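Luciferase-like monooxygenase (Streptomyces bottropensis, PDB 7BIP) probably acts as a monooxygenase of the bacterial luciferase-like family, taking part in biosynthesis of the aromatic type II polyketide rishirilide. Local coordinates at residues 11-16 with 51-56; 44-49 with 117-122. All coordinates share one frame; numbering follows the deposited sequence.

Interaction 1 (11-16 with 51-56); sequences VGPAEK and GGYSPD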
loop_
_atom_site.group_PDB
_atom_site.type_symbol
_atom_site.label_atom_id
_atom_site.label_comp_id
_atom_site.label_asym_id
_atom_site.label_seq_id
_atom_site.Cartn_x
_atom_site.Cartn_y
_atom_site.Cartn_z
ATOM N N VAL A 11 18.693 3.053 7.757
ATOM C CA VAL A 11 18.517 4.027 8.824
ATOM C C VAL A 11 17.650 3.393 9.896
ATOM O O VAL A 11 16.771 2.576 9.603
ATOM C CB VAL A 11 17.891 5.336 8.279
ATOM C CG1 VAL A 11 16.513 5.055 7.674
ATOM C CG2 VAL A 11 17.815 6.382 9.373
ATOM N N GLY A 12 17.911 3.758 11.148
ATOM C CA GLY A 12 17.096 3.329 12.255
ATOM C C GLY A 12 16.631 4.517 13.065
ATOM O O GLY A 12 17.071 5.647 12.845
ATOM N N PRO A 13 15.736 4.279 14.027
ATOM C CA PRO A 13 15.077 5.407 14.711
ATOM C C PRO A 13 16.027 6.312 15.473
ATOM O O PRO A 13 15.703 7.487 15.685
ATOM C CB PRO A 13 14.071 4.724 15.651
ATOM C CG PRO A 13 14.378 3.264 15.615
ATOM C CD PRO A 13 15.128 2.982 14.352
ATOM N N ALA A 14 17.197 5.822 15.878
ATOM C CA ALA A 14 18.150 6.691 16.555
ATOM C C ALA A 14 18.796 7.695 15.608
ATOM O O ALA A 14 19.281 8.733 16.068
ATOM C CB ALA A 14 19.223 5.854 17.251
ATOM N N GLU A 15 18.818 7.416 14.300
ATOM C CA GLU A 15 19.386 8.349 13.330
ATOM C C GLU A 15 18.347 9.283 12.734
ATOM O O GLU A 15 18.622 10.470 12.544
ATOM C CB GLU A 15 20.066 7.600 12.183
ATOM C CG GLU A 15 21.171 6.656 12.591
ATOM C CD GLU A 15 21.513 5.684 11.480
ATOM O OE1 GLU A 15 22.425 5.994 10.678
ATOM O OE2 GLU A 15 20.864 4.617 11.405
ATOM N N LYS A 16 17.163 8.763 12.410
ATOM C CA LYS A 16 16.139 9.550 11.743
ATOM C C LYS A 16 14.790 8.909 12.021
ATOM O O LYS A 16 14.630 7.706 11.812
ATOM C CB LYS A 16 16.405 9.628 10.230
ATOM C CG LYS A 16 15.531 10.618 9.485
ATOM C CD LYS A 16 15.964 10.735 8.031
ATOM C CE LYS A 16 17.336 11.371 7.913
ATOM N NZ LYS A 16 17.507 12.093 6.621
ATOM N N GLY A 51 17.039 -1.505 5.137
ATOM C CA GLY A 51 15.824 -1.642 4.361
ATOM C C GLY A 51 14.533 -1.649 5.152
ATOM O O GLY A 51 13.458 -1.538 4.545
ATOM N N GLY A 52 14.596 -1.763 6.482
ATOM C CA GLY A 52 13.420 -2.133 7.264
ATOM C C GLY A 52 12.355 -1.060 7.397
ATOM O O GLY A 52 11.222 -1.386 7.772
ATOM N N TYR A 53 12.687 0.207 7.125
ATOM C CA TYR A 53 11.642 1.224 7.013
ATOM C C TYR A 53 10.722 0.975 5.835
ATOM O O TYR A 53 9.697 1.655 5.720
ATOM C CB TYR A 53 12.228 2.627 6.865
ATOM C CG TYR A 53 12.653 3.288 8.155
ATOM C CD1 TYR A 53 12.891 2.537 9.309
ATOM C CD2 TYR A 53 12.835 4.660 8.228
ATOM C CE1 TYR A 53 13.292 3.144 10.489
ATOM C CE2 TYR A 53 13.236 5.276 9.414
ATOM C CZ TYR A 53 13.472 4.512 10.536
ATOM O OH TYR A 53 13.871 5.118 11.712
ATOM N N SER A 54 11.040 0.028 4.951
ATOM C CA SER A 54 10.187 -0.240 3.797
ATOM C C SER A 54 9.772 -1.713 3.740
ATOM O O SER A 54 10.191 -2.457 2.844
ATOM C CB SER A 54 10.887 0.188 2.512
ATOM O OG SER A 54 9.966 0.075 1.432
ATOM N N PRO A 55 8.900 -2.154 4.656
ATOM C CA PRO A 55 8.358 -3.525 4.557
ATOM C C PRO A 55 7.354 -3.697 3.428
ATOM O O PRO A 55 7.056 -4.845 3.070
ATOM C CB PRO A 55 7.694 -3.740 5.927
ATOM C CG PRO A 55 7.334 -2.350 6.396
ATOM C CD PRO A 55 8.432 -1.453 5.869
ATOM N N ASP A 56 6.854 -2.610 2.843
ATOM C CA ASP A 56 5.844 -2.692 1.784
ATOM C C ASP A 56 6.088 -1.564 0.786
ATOM O O ASP A 56 5.586 -0.447 0.954
ATOM C CB ASP A 56 4.430 -2.605 2.361
ATOM C CG ASP A 56 3.373 -3.041 1.384
ATOM O OD1 ASP A 56 3.197 -4.261 1.194
ATOM O OD2 ASP A 56 2.707 -2.165 0.814
HETATM O O HOH W 1 15.505 1.293 7.347
#
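Tyr53 presents one ring face to Val11 and its hydroxyl end to the turn formed by Gly12 to Lys16. Both Val11 groups lie over the same face, on different halves of the ring. CG1 covers the CD2/CE2 half, a CH-pi contact 4.0 Å from the ring centroid and 25° off the normal, while the carbonyl O lies above the rim, 3.6 Å from Tyr53 CE1. With chi1 at 61°, Val11 CG1 sits between backbone N and carbonyl carbon, which puts this methyl over the ring. A water on the Val11 side of the ring, near its CB end, links the backbones, accepting from Tyr53 N and lying 2.9 Å from Val11 O. The two segments belong to consecutive beta-alpha loops of a TIM barrel: 11-16 follows strand 2-6, and the loop holding 51-56 follows the parallel neighbour, strand 39-42. In the ring plane, Tyr53 OH donates to Lys16 O at 2.7 Å, with a C=O...donor angle of 168°, almost straight along the carbonyl. Pro13 flanks the same hydroxyl, its CD 3.6 Å from Tyr53 OH. Gly12 O accepts from the backbone N of Glu15 and Lys16, bending the chain so that Lys16 O comes round to the phenol, whereas the lysine amine runs off to Glu24. His21 adds an edge-to-face ring contact to Tyr53, and Leu161 of the second subunit also packs on it.

Interaction 2 (44-49 with 117-122); sequences EHYFHE and TAFEIS
Tyr46 meets Phe119 in a T-shaped (edge-to-face) pair, the phenylalanine giving its edge: centroids are 5.1 Å apart and the planes stand at 75°. Tyr46 CB is covered first, by its neighbour in sequence, since it lies 3.5 Å above the plane of the Phe47 ring, over its centre. CG is anti to the carbonyl carbon (chi1 -57°), which carries the ring toward Phe119. That ring has Phe119 CE2 over the middle of one face, 3.8 Å above the plane, and Tyr46 CE1 lies 3.8 Å from Phe119 CZ. At the tip, Tyr46 OH lies against Glu44 OE2 at a doubtfully short 2.4 Å, read as a bond in which the phenol donates, and has a weak bond to Lys87 of the second subunit. A leucine in place of Tyr46 would probably leave the edge of Phe119 without an aromatic face, and the Glu44 carboxylate without the phenol beside it. Alongside, Phe47 CE2 meets Ala118 CB at 3.4 Å, the methyl approaching the ring obliquely. Phe119 also stacks on Phe82. Helix 113-119 closes in a Schellman motif at Glu120. Its last turn packs on the loop before helix 57-67, so the contact joins connections that follow strands 39-42 and 103-107, which strand 72-78 separates in the barrel sheet.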
loop_
_atom_site.group_PDB
_atom_site.type_symbol
_atom_site.label_atom_id
_atom_site.label_comp_id
_atom_site.label_asym_id
_atom_site.label_seq_id
_atom_site.Cartn_x
_atom_site.Cartn_y
_atom_site.Cartn_z
ATOM N N GLU A 44 11.815 -3.716 -0.599
ATOM C CA GLU A 44 11.057 -4.433 0.430
ATOM C C GLU A 44 12.040 -5.137 1.357
ATOM O O GLU A 44 12.811 -5.993 0.908
ATOM C CB GLU A 44 10.100 -5.466 -0.178
ATOM C CG GLU A 44 9.264 -6.205 0.877
ATOM C CD GLU A 44 8.279 -7.192 0.277
ATOM O OE1 GLU A 44 8.095 -7.172 -0.959
ATOM O OE2 GLU A 44 7.692 -7.996 1.042
ATOM N N HIS A 45 12.000 -4.790 2.647
ATOM C CA HIS A 45 12.823 -5.455 3.658
ATOM C C HIS A 45 12.146 -5.340 5.017
ATOM O O HIS A 45 11.343 -4.436 5.252
ATOM C CB HIS A 45 14.224 -4.856 3.748
ATOM C CG HIS A 45 15.200 -5.476 2.807
ATOM N ND1 HIS A 45 15.470 -6.827 2.801
ATOM C CD2 HIS A 45 15.949 -4.936 1.818
ATOM C CE1 HIS A 45 16.358 -7.091 1.861
ATOM N NE2 HIS A 45 16.659 -5.963 1.244
ATOM N N TYR A 46 12.508 -6.252 5.931
ATOM C CA TYR A 46 11.876 -6.324 7.246
ATOM C C TYR A 46 12.901 -6.313 8.375
ATOM O O TYR A 46 13.956 -6.949 8.275
ATOM C CB TYR A 46 11.012 -7.589 7.379
ATOM C CG TYR A 46 9.955 -7.700 6.315
ATOM C CD1 TYR A 46 8.652 -7.271 6.550
ATOM C CD2 TYR A 46 10.261 -8.225 5.065
ATOM C CE1 TYR A 46 7.675 -7.373 5.555
ATOM C CE2 TYR A 46 9.303 -8.335 4.075
ATOM C CZ TYR A 46 8.014 -7.906 4.325
ATOM O OH TYR A 46 7.070 -8.020 3.327
ATOM N N PHE A 47 12.573 -5.573 9.442
ATOM C CA PHE A 47 13.110 -5.712 10.804
ATOM C C PHE A 47 14.419 -4.987 11.094
ATOM O O PHE A 47 14.678 -4.642 12.249
ATOM C CB PHE A 47 13.327 -7.182 11.194
ATOM C CG PHE A 47 12.168 -8.073 10.905
ATOM C CD1 PHE A 47 10.869 -7.676 11.178
ATOM C CD2 PHE A 47 12.384 -9.320 10.352
ATOM C CE1 PHE A 47 9.808 -8.503 10.897
ATOM C CE2 PHE A 47 11.335 -10.155 10.082
ATOM C CZ PHE A 47 10.038 -9.749 10.351
ATOM N N HIS A 48 15.264 -4.780 10.091
ATOM C CA HIS A 48 16.607 -4.274 10.325
ATOM C C HIS A 48 16.734 -2.867 9.762
ATOM O O HIS A 48 15.981 -2.471 8.873
ATOM C CB HIS A 48 17.654 -5.184 9.678
ATOM C CG HIS A 48 17.671 -6.572 10.238
ATOM N ND1 HIS A 48 18.214 -6.868 11.470
ATOM C CD2 HIS A 48 17.209 -7.742 9.737
ATOM C CE1 HIS A 48 18.085 -8.162 11.705
ATOM N NE2 HIS A 48 17.480 -8.715 10.669
ATOM N N GLU A 49 17.711 -2.118 10.279
ATOM C CA GLU A 49 17.986 -0.804 9.705
ATOM C C GLU A 49 18.280 -0.896 8.213
ATOM O O GLU A 49 17.977 0.043 7.461
ATOM C CB GLU A 49 19.144 -0.138 10.453
ATOM C CG GLU A 49 18.770 0.276 11.862
ATOM C CD GLU A 49 19.898 0.092 12.858
ATOM O OE1 GLU A 49 21.022 0.578 12.597
ATOM O OE2 GLU A 49 19.658 -0.550 13.902
ATOM N N THR A 117 13.108 -16.653 8.789
ATOM C CA THR A 117 12.756 -17.259 10.068
ATOM C C THR A 117 11.449 -16.690 10.598
ATOM O O THR A 117 10.579 -17.435 11.072
ATOM C CB THR A 117 13.875 -17.040 11.085
ATOM O OG1 THR A 117 15.088 -17.628 10.604
ATOM C CG2 THR A 117 13.495 -17.688 12.405
ATOM N N ALA A 118 11.286 -15.369 10.512
ATOM C CA ALA A 118 10.108 -14.731 11.091
ATOM C C ALA A 118 8.836 -15.123 10.353
ATOM O O ALA A 118 7.782 -15.304 10.973
ATOM C CB ALA A 118 10.280 -13.214 11.091
ATOM N N PHE A 119 8.907 -15.260 9.031
ATOM C CA PHE A 119 7.736 -15.678 8.273
ATOM C C PHE A 119 7.584 -17.192 8.232
ATOM O O PHE A 119 6.613 -17.687 7.648
ATOM C CB PHE A 119 7.793 -15.097 6.857
ATOM C CG PHE A 119 7.424 -13.640 6.786
ATOM C CD1 PHE A 119 6.100 -13.252 6.812
ATOM C CD2 PHE A 119 8.405 -12.656 6.679
ATOM C CE1 PHE A 119 5.747 -11.912 6.738
ATOM C CE2 PHE A 119 8.061 -11.307 6.597
ATOM C CZ PHE A 119 6.728 -10.939 6.633
ATOM N N GLU A 120 8.492 -17.924 8.881
ATOM C CA GLU A 120 8.427 -19.381 8.977
ATOM C C GLU A 120 8.396 -20.014 7.590
ATOM O O GLU A 120 7.615 -20.929 7.311
ATOM C CB GLU A 120 7.228 -19.833 9.820
ATOM C CG GLU A 120 7.292 -19.325 11.264
ATOM C CD GLU A 120 6.067 -19.723 12.066
ATOM O OE1 GLU A 120 6.109 -20.782 12.736
ATOM O OE2 GLU A 120 5.058 -18.988 12.018
ATOM N N ILE A 121 9.254 -19.510 6.708
ATOM C CA ILE A 121 9.406 -20.037 5.363
ATOM C C ILE A 121 10.824 -20.566 5.219
ATOM O O ILE A 121 11.786 -19.927 5.659
ATOM C CB ILE A 121 9.107 -18.962 4.296
ATOM C CG1 ILE A 121 7.648 -18.506 4.398
ATOM C CG2 ILE A 121 9.485 -19.469 2.896
ATOM C CD1 ILE A 121 6.649 -19.599 4.147
ATOM N N SER A 122 10.955 -21.740 4.617
ATOM C CA SER A 122 12.274 -22.313 4.417
ATOM C C SER A 122 12.966 -21.692 3.209
ATOM O O SER A 122 12.328 -21.375 2.202
ATOM C CB SER A 122 12.161 -23.820 4.221
ATOM O OG SER A 122 13.441 -24.373 4.005
#

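Interactions 1 and 2 share one element, the long loop between strand 39-42 and helix 57-67: its later part, 51-56, meets the loop after strand 2-6, and its earlier part, 44-49, meets the end of helix 113-119. Backbone pairs join the two contacts, with Ser54 O 3.0 Å from His45 N and Val11 N 3.1 Å from Glu49 O, both probable hydrogen bonds. Both contacts are buried: four of five touching residues in interaction 1, Pro13 being exposed, and all four in interaction 2. Their chemistry nevertheless differs: a phenol-to-carbonyl bond and a bridging water join neighbouring loops in the first, while between its two segments the second is aromatic and apolar. Both reach the second subunit.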